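Local coordinates for protein ethanolamine kinase Pv091845 (Plasmodium vivax, PDB 2QG7) that probably phosphorylates ethanolamine, the first step in making phosphatidylethanolamine from it, at residues K265-F269 / D270-D274. Sequence-based numbering, arbitrary orientation.
Sequences KLIDF and DVLRD
Leu272 CD2 sits over the centre of the Phe269 ring, 4.0 Å from the centroid and only 6° off the ring normal, a CH-pi contact on the face. The two side chains run side by side in the same direction, as suits positions i and i+3 on one face of helix 269-284. With CG anti to the backbone N (chi1 -180°), Leu272 reaches back over the ring; its CD2 also meets Ile267 CG2 loosely, at 4.4 Å. This is the tightly packed side: Phe269 meets Phe244 and other residues of helix 236-251, Ile267 and Leu272 rest on helix 413-430, and Leu266 of the second subunit packs against both Ile267 and Leu272.

The more open side is polar, with Asp270 exposed, though Lys265 of the second subunit packs on Asp268. Apolar packing is scarce here, apart from Val271 CG2, 3.4 Å from Asp268 OD2. The carboxylates of Asp268 and Asp270 have planes 80° apart, and one water donates to both, to Asp268 OD1 and to Asp270 OD2, which would ease the repulsion between them. The other oxygen, Asp270 OD1, accepts from Arg273 NH2 at 2.7 Å in a salt bridge; OD1 is met on its anti side, and the bend at chi3 turns the guanidinium back toward it.

Backbone bonds from Leu272 N to Asp268 O (3.0 Å) and from Arg273 N to Phe269 O (2.8 Å) mark the first helical turn. Asp268 OD1, at the N-cap position, accepts a weak capping bond from Asp270 N (3.4 Å): a helix N-cap by aspartate, here built into the contact with the second subunit.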
ATOM      1  N   LYS D 265      -5.559 -10.251 -14.197  1.00 48.96           N
ATOM      2  CA  LYS D 265      -4.751 -10.971 -15.167  1.00 48.35           C
ATOM      3  C   LYS D 265      -3.322 -11.091 -14.719  1.00 47.48           C
ATOM      4  O   LYS D 265      -2.647 -12.030 -15.037  1.00 47.69           O
ATOM      5  CB  LYS D 265      -4.868 -10.294 -16.521  1.00 48.73           C
ATOM      6  CG  LYS D 265      -6.322 -10.364 -17.037  1.00 51.86           C
ATOM      7  CD  LYS D 265      -6.495  -9.846 -18.455  1.00 56.43           C
ATOM      8  CE  LYS D 265      -7.928 -10.074 -18.967  1.00 57.68           C
ATOM      9  NZ  LYS D 265      -8.023  -9.593 -20.419  1.00 65.80           N
ATOM     10  N   LEU D 266      -2.872 -10.136 -13.932  1.00 48.30           N
ATOM     11  CA  LEU D 266      -1.543 -10.182 -13.343  1.00 48.55           C
ATOM     12  C   LEU D 266      -1.396 -11.280 -12.241  1.00 48.90           C
ATOM     13  O   LEU D 266      -0.277 -11.676 -11.888  1.00 49.10           O
ATOM     14  CB  LEU D 266      -1.215  -8.781 -12.802  1.00 48.01           C
ATOM     15  CG  LEU D 266       0.216  -8.508 -12.304  1.00 48.87           C
ATOM     16  CD1 LEU D 266       1.284  -8.610 -13.448  1.00 48.50           C
ATOM     17  CD2 LEU D 266       0.224  -7.118 -11.651  1.00 50.71           C
ATOM     18  N   ILE D 267      -2.525 -11.765 -11.710  1.00 48.78           N
ATOM     19  CA  ILE D 267      -2.534 -12.788 -10.679  1.00 49.19           C
ATOM     20  C   ILE D 267      -2.623 -14.153 -11.324  1.00 48.97           C
ATOM     21  O   ILE D 267      -3.508 -14.380 -12.154  1.00 49.10           O
ATOM     22  CB  ILE D 267      -3.728 -12.610  -9.658  1.00 49.33           C
ATOM     23  CG1 ILE D 267      -3.694 -11.229  -8.984  1.00 48.62           C
ATOM     24  CG2 ILE D 267      -3.647 -13.688  -8.567  1.00 50.52           C
ATOM     25  CD1 ILE D 267      -5.039 -10.765  -8.514  1.00 49.36           C
ATOM     26  N   ASP D 268      -1.736 -15.068 -10.928  1.00 49.02           N
ATOM     27  CA  ASP D 268      -1.818 -16.461 -11.416  1.00 49.74           C
ATOM     28  C   ASP D 268      -2.892 -17.213 -10.633  1.00 50.13           C
ATOM     29  O   ASP D 268      -2.704 -17.557  -9.462  1.00 49.16           O
ATOM     30  CB  ASP D 268      -0.468 -17.177 -11.309  1.00 49.76           C
ATOM     31  CG  ASP D 268      -0.397 -18.451 -12.154  1.00 51.16           C
ATOM     32  OD1 ASP D 268      -1.428 -18.911 -12.678  1.00 54.67           O
ATOM     33  OD2 ASP D 268       0.706 -19.010 -12.314  1.00 54.13           O
ATOM     34  N   PHE D 269      -4.043 -17.401 -11.266  1.00 51.48           N
ATOM     35  CA  PHE D 269      -5.197 -17.997 -10.596  1.00 52.94           C
ATOM     36  C   PHE D 269      -5.047 -19.496 -10.325  1.00 54.01           C
ATOM     37  O   PHE D 269      -5.677 -20.001  -9.400  1.00 55.17           O
ATOM     38  CB  PHE D 269      -6.493 -17.693 -11.334  1.00 52.43           C
ATOM     39  CG  PHE D 269      -7.244 -16.491 -10.786  1.00 54.30           C
ATOM     40  CD1 PHE D 269      -6.669 -15.199 -10.807  1.00 57.37           C
ATOM     41  CD2 PHE D 269      -8.520 -16.640 -10.261  1.00 52.72           C
ATOM     42  CE1 PHE D 269      -7.354 -14.096 -10.315  1.00 56.67           C
ATOM     43  CE2 PHE D 269      -9.218 -15.548  -9.753  1.00 55.15           C
ATOM     44  CZ  PHE D 269      -8.650 -14.268  -9.778  1.00 57.27           C
ATOM     45  N   ASP D 270      -4.203 -20.189 -11.091  1.00 54.56           N
ATOM     46  CA  ASP D 270      -3.908 -21.596 -10.851  1.00 55.46           C
ATOM     47  C   ASP D 270      -3.139 -21.767  -9.554  1.00 55.59           C
ATOM     48  O   ASP D 270      -3.376 -22.724  -8.805  1.00 55.60           O
ATOM     49  CB  ASP D 270      -3.119 -22.213 -12.011  1.00 55.64           C
ATOM     50  CG  ASP D 270      -3.912 -22.220 -13.321  1.00 60.01           C
ATOM     51  OD1 ASP D 270      -5.027 -22.799 -13.358  1.00 64.32           O
ATOM     52  OD2 ASP D 270      -3.438 -21.641 -14.331  1.00 63.11           O
ATOM     53  N   VAL D 271      -2.196 -20.855  -9.313  1.00 55.45           N
ATOM     54  CA  VAL D 271      -1.418 -20.817  -8.071  1.00 55.38           C
ATOM     55  C   VAL D 271      -2.284 -20.321  -6.894  1.00 55.53           C
ATOM     56  O   VAL D 271      -2.078 -20.729  -5.727  1.00 56.12           O
ATOM     57  CB  VAL D 271      -0.132 -19.939  -8.227  1.00 55.15           C
ATOM     58  CG1 VAL D 271       0.621 -19.794  -6.922  1.00 53.71           C
ATOM     59  CG2 VAL D 271       0.787 -20.536  -9.304  1.00 56.25           C
ATOM     60  N   LEU D 272      -3.234 -19.445  -7.199  1.00 54.43           N
ATOM     61  CA  LEU D 272      -4.162 -18.989  -6.212  1.00 54.33           C
ATOM     62  C   LEU D 272      -5.081 -20.155  -5.795  1.00 54.66           C
ATOM     63  O   LEU D 272      -5.295 -20.366  -4.591  1.00 54.59           O
ATOM     64  CB  LEU D 272      -4.957 -17.773  -6.732  1.00 53.90           C
ATOM     65  CG  LEU D 272      -6.005 -17.122  -5.814  1.00 51.73           C
ATOM     66  CD1 LEU D 272      -5.411 -16.574  -4.496  1.00 52.96           C
ATOM     67  CD2 LEU D 272      -6.749 -16.043  -6.559  1.00 51.31           C
ATOM     68  N   ARG D 273      -5.607 -20.889  -6.793  1.00 54.81           N
ATOM     69  CA  ARG D 273      -6.402 -22.102  -6.570  1.00 54.99           C
ATOM     70  C   ARG D 273      -5.678 -23.093  -5.697  1.00 54.75           C
ATOM     71  O   ARG D 273      -6.268 -23.640  -4.792  1.00 55.46           O
ATOM     72  CB  ARG D 273      -6.762 -22.783  -7.882  1.00 55.57           C
ATOM     73  CG  ARG D 273      -7.873 -23.839  -7.783  1.00 57.12           C
ATOM     74  CD  ARG D 273      -8.206 -24.473  -9.149  1.00 60.49           C
ATOM     75  NE  ARG D 273      -8.758 -23.545 -10.148  1.00 63.13           N
ATOM     76  CZ  ARG D 273      -8.046 -23.026 -11.161  1.00 65.15           C
ATOM     77  NH1 ARG D 273      -8.605 -22.191 -12.037  1.00 64.82           N
ATOM     78  NH2 ARG D 273      -6.760 -23.341 -11.304  1.00 65.43           N
ATOM     79  N   ASP D 274      -4.397 -23.299  -5.948  1.00 54.79           N
ATOM     80  CA  ASP D 274      -3.565 -24.182  -5.141  1.00 54.80           C
ATOM     81  C   ASP D 274      -3.355 -23.686  -3.723  1.00 54.73           C
ATOM     82  O   ASP D 274      -3.245 -24.479  -2.787  1.00 55.37           O
ATOM     83  CB  ASP D 274      -2.183 -24.324  -5.791  1.00 55.34           C
ATOM     84  CG  ASP D 274      -2.191 -25.198  -7.041  1.00 57.90           C
ATOM     85  OD1 ASP D 274      -3.269 -25.733  -7.403  1.00 61.83           O
ATOM     86  OD2 ASP D 274      -1.112 -25.358  -7.671  1.00 58.74           O
TER
HETATM   87  O   HOH W   1      -3.765 -18.806 -14.312  1.00 61.24           O